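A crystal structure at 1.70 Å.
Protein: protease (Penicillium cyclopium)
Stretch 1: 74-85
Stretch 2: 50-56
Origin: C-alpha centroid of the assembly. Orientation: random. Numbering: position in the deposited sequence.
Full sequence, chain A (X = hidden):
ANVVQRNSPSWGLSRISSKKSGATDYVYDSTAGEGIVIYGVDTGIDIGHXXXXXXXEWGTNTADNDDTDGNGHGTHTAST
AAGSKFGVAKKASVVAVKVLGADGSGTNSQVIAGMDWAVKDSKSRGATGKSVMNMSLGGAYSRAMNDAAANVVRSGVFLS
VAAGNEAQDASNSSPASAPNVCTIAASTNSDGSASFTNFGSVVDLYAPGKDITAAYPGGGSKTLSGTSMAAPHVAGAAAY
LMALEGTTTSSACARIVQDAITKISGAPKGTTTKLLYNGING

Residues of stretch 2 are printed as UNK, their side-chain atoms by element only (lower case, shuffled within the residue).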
# COMPACT_ATOMS: atom_id res chain seq x y z
N GLY A 74 -11.24 -0.37 1.81
CA GLY A 74 -10.57 0.88 1.51
C GLY A 74 -10.12 1.62 2.75
O GLY A 74 -9.03 2.21 2.77
N THR A 75 -10.91 1.56 3.82
CA THR A 75 -10.51 2.18 5.09
C THR A 75 -9.36 1.42 5.72
O THR A 75 -8.42 2.01 6.26
CB THR A 75 -11.70 2.19 6.05
OG1 THR A 75 -12.76 2.94 5.45
CG2 THR A 75 -11.30 2.76 7.46
N HIS A 76 -9.42 0.10 5.66
CA HIS A 76 -8.41 -0.74 6.29
C HIS A 76 -7.05 -0.52 5.62
O HIS A 76 -6.03 -0.30 6.29
CB HIS A 76 -8.88 -2.20 6.19
CG HIS A 76 -8.08 -3.18 7.01
ND1 HIS A 76 -6.89 -3.74 6.58
CD2 HIS A 76 -8.34 -3.72 8.22
CE1 HIS A 76 -6.44 -4.57 7.51
NE2 HIS A 76 -7.31 -4.59 8.51
N THR A 77 -7.02 -0.52 4.29
CA THR A 77 -5.75 -0.32 3.60
C THR A 77 -5.23 1.10 3.76
O THR A 77 -4.02 1.29 3.98
CB THR A 77 -5.86 -0.70 2.12
OG1 THR A 77 -6.83 0.13 1.47
CG2 THR A 77 -6.26 -2.22 1.98
N ALA A 78 -6.11 2.11 3.67
CA ALA A 78 -5.63 3.46 3.95
C ALA A 78 -5.06 3.56 5.37
O ALA A 78 -4.09 4.28 5.63
CB ALA A 78 -6.78 4.46 3.77
N SER A 79 -5.68 2.86 6.30
CA SER A 79 -5.24 2.89 7.69
C SER A 79 -3.85 2.27 7.86
O SER A 79 -3.01 2.82 8.58
CB SER A 79 -6.29 2.18 8.57
OG SER A 79 -5.85 2.10 9.91
N THR A 80 -3.61 1.12 7.24
CA THR A 80 -2.27 0.53 7.25
C THR A 80 -1.25 1.49 6.66
O THR A 80 -0.12 1.56 7.14
CB THR A 80 -2.31 -0.79 6.46
OG1 THR A 80 -3.11 -1.72 7.19
CG2 THR A 80 -0.92 -1.38 6.23
N ALA A 81 -1.63 2.24 5.62
CA ALA A 81 -0.63 3.11 4.99
C ALA A 81 -0.31 4.31 5.86
O ALA A 81 0.85 4.71 5.95
CB ALA A 81 -1.13 3.60 3.61
N ALA A 82 -1.35 4.88 6.54
CA ALA A 82 -1.18 6.23 7.05
C ALA A 82 -1.95 6.52 8.34
O ALA A 82 -1.90 7.66 8.81
CB ALA A 82 -1.63 7.23 5.98
N GLY A 83 -2.62 5.54 8.94
CA GLY A 83 -3.32 5.79 10.19
C GLY A 83 -2.40 6.06 11.35
O GLY A 83 -1.29 5.55 11.44
N SER A 84 -2.89 6.88 12.31
CA SER A 84 -2.11 7.22 13.50
C SER A 84 -1.73 5.99 14.31
O SER A 84 -0.57 5.82 14.70
CB SER A 84 -2.89 8.18 14.41
OG SER A 84 -3.06 9.42 13.72
N LYS A 85 -2.69 5.14 14.59
CA LYS A 85 -2.42 3.96 15.39
C LYS A 85 -2.00 2.77 14.54
O LYS A 85 -1.07 2.06 14.90
CB LYS A 85 -3.64 3.58 16.24
CG LYS A 85 -3.58 4.14 17.66
CD LYS A 85 -4.82 3.81 18.46
CE LYS A 85 -5.30 2.38 18.18
NZ LYS A 85 -4.41 1.34 18.79
N UNK A 50 -11.29 8.02 13.57
CA UNK A 50 -10.31 8.67 14.44
C UNK A 50 -8.87 8.40 14.01
O UNK A 50 -7.99 9.23 14.25
c UNK A 50 -10.52 8.24 15.89
N UNK A 51 -8.61 7.25 13.38
CA UNK A 51 -7.24 6.90 13.04
C UNK A 51 -6.62 7.84 12.02
O UNK A 51 -5.40 7.89 11.93
c UNK A 51 -5.83 4.82 12.68
o UNK A 51 -5.33 4.12 11.77
o UNK A 51 -5.25 4.99 13.76
c UNK A 51 -7.19 5.46 12.48
N UNK A 52 -7.42 8.55 11.22
CA UNK A 52 -6.84 9.50 10.28
C UNK A 52 -6.62 10.89 10.84
O UNK A 52 -5.86 11.67 10.25
c UNK A 52 -9.09 7.58 8.38
c UNK A 52 -8.15 5.67 7.20
c UNK A 52 -6.79 7.59 7.77
c UNK A 52 -7.72 9.57 9.01
c UNK A 52 -6.91 6.32 7.19
c UNK A 52 -9.24 6.29 7.80
c UNK A 52 -7.88 8.22 8.36
N UNK A 53 -7.27 11.22 11.95
CA UNK A 53 -6.98 12.50 12.61
C UNK A 53 -7.11 13.71 11.71
O UNK A 53 -6.27 14.62 11.78
N UNK A 54 -8.12 13.72 10.83
CA UNK A 54 -8.30 14.84 9.94
C UNK A 54 -7.41 14.87 8.71
O UNK A 54 -7.53 15.78 7.91
N UNK A 55 -6.51 13.88 8.53
CA UNK A 55 -5.59 13.91 7.41
C UNK A 55 -6.16 13.23 6.16
O UNK A 55 -5.52 13.28 5.10
c UNK A 55 -4.28 13.23 7.80
n UNK A 55 -2.68 12.05 10.16
n UNK A 55 -2.86 9.80 10.53
c UNK A 55 -3.55 13.95 8.91
c UNK A 55 -2.31 13.21 9.37
c UNK A 55 -2.53 10.81 9.73
n UNK A 55 -1.96 10.57 8.54
N UNK A 56 -7.33 12.63 6.25
CA UNK A 56 -7.95 11.97 5.11
C UNK A 56 -8.99 12.88 4.49
O UNK A 56 -9.82 13.46 5.20
c UNK A 56 -8.62 10.65 5.54
O HOH W 1 -5.48 10.19 14.93

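Position 50 carries one side-chain carbon and nothing beyond it, which makes it alanine. A50 makes no direct contact with stretch 1; its CB is out of contact with stretch 1. Its backbone matters more, because the carbonyl O accepts a hydrogen bond from water 1 at 2.8 Å, and that water also lies 2.8 Å from S84 OG.

Position 51 has two side-chain carbons, the second carrying two oxygens. One oxygen sits 2.8 Å from S79 OG, the other 2.7 Å from K85 N. A short carboxylate of this kind is aspartate. D51 uses both of its oxygens: S79 OG donates to OD2, and K85 N donates to OD1 with an N-H...O angle of 159°. Its backbone joins in, since S84 N donates to D51 O at 2.7 Å and a nearly straight 177°. The tight fit sets a condition on the facing residue: G83 CA lies 3.1 Å from D51 OD2, and a CB on G83 would come within 1.7 Å of that same oxygen.

Position 52 shows one carbon followed by a ring of six carbons with no heteroatom, and the ring lies against T75, A78 and S79, so it is phenylalanine. CA-to-CB of F52 points away from the helix, yet the ring comes back to it. Its rim meets the helix, with F52 CZ 3.8 Å from T75 O and F52 CE1 3.8 Å from S79 N. T75 O, A78 C and S79 N lie at the ring edge, near its plane. A78 CB makes a separate apolar contact, 3.9 Å from F52 CZ, and an alanine at 78 leaves the ring a small apolar neighbor.

Position 53 has no side-chain atoms and is glycine. Its phi of 54° favors that residue by itself, and G53 N returns a weak hydrogen bond to A50 O at 3.1 Å.

Position 54 is likewise bare. With phi 80° and psi 0°, a CB would jam against the carbonyl O of the residue before, so glycine is called for. G54 stands clear of stretch 1; together with G53 it forms the middle of a type I' turn.

Position 55 has three carbons, a nitrogen, then a carbon bearing two more nitrogens, and these end nitrogens reach A82 O and S84 OG: arginine. The turn closes with R55 N donating to F52 O at 2.9 Å, and CA-to-CB points toward stretch 1. A82 O accepts from both R55 NH1 and R55 NH2, each at 2.9 Å, while R55 NH1 also donates to S84 OG at 3.2 Å. These partners lie at the guanidinium edge.

Position 56 ends the stretch with a single side-chain carbon, alanine. A56 does not touch stretch 1.

The contact works as a latch on a helix and the segment that follows it. D51 holds backbone amides of S84 and K85, R55 holds a carbonyl that precedes them, and F52 packs against the helix. Two glycines shape the turn between F52 and R55, and a third, G83, makes room for the carboxylate. The rule to read here is that polar groups are matched to backbone and serine partners, and glycine at 83 lets the carboxylate come close.

Stretch 2 50-56: ADFGGRA
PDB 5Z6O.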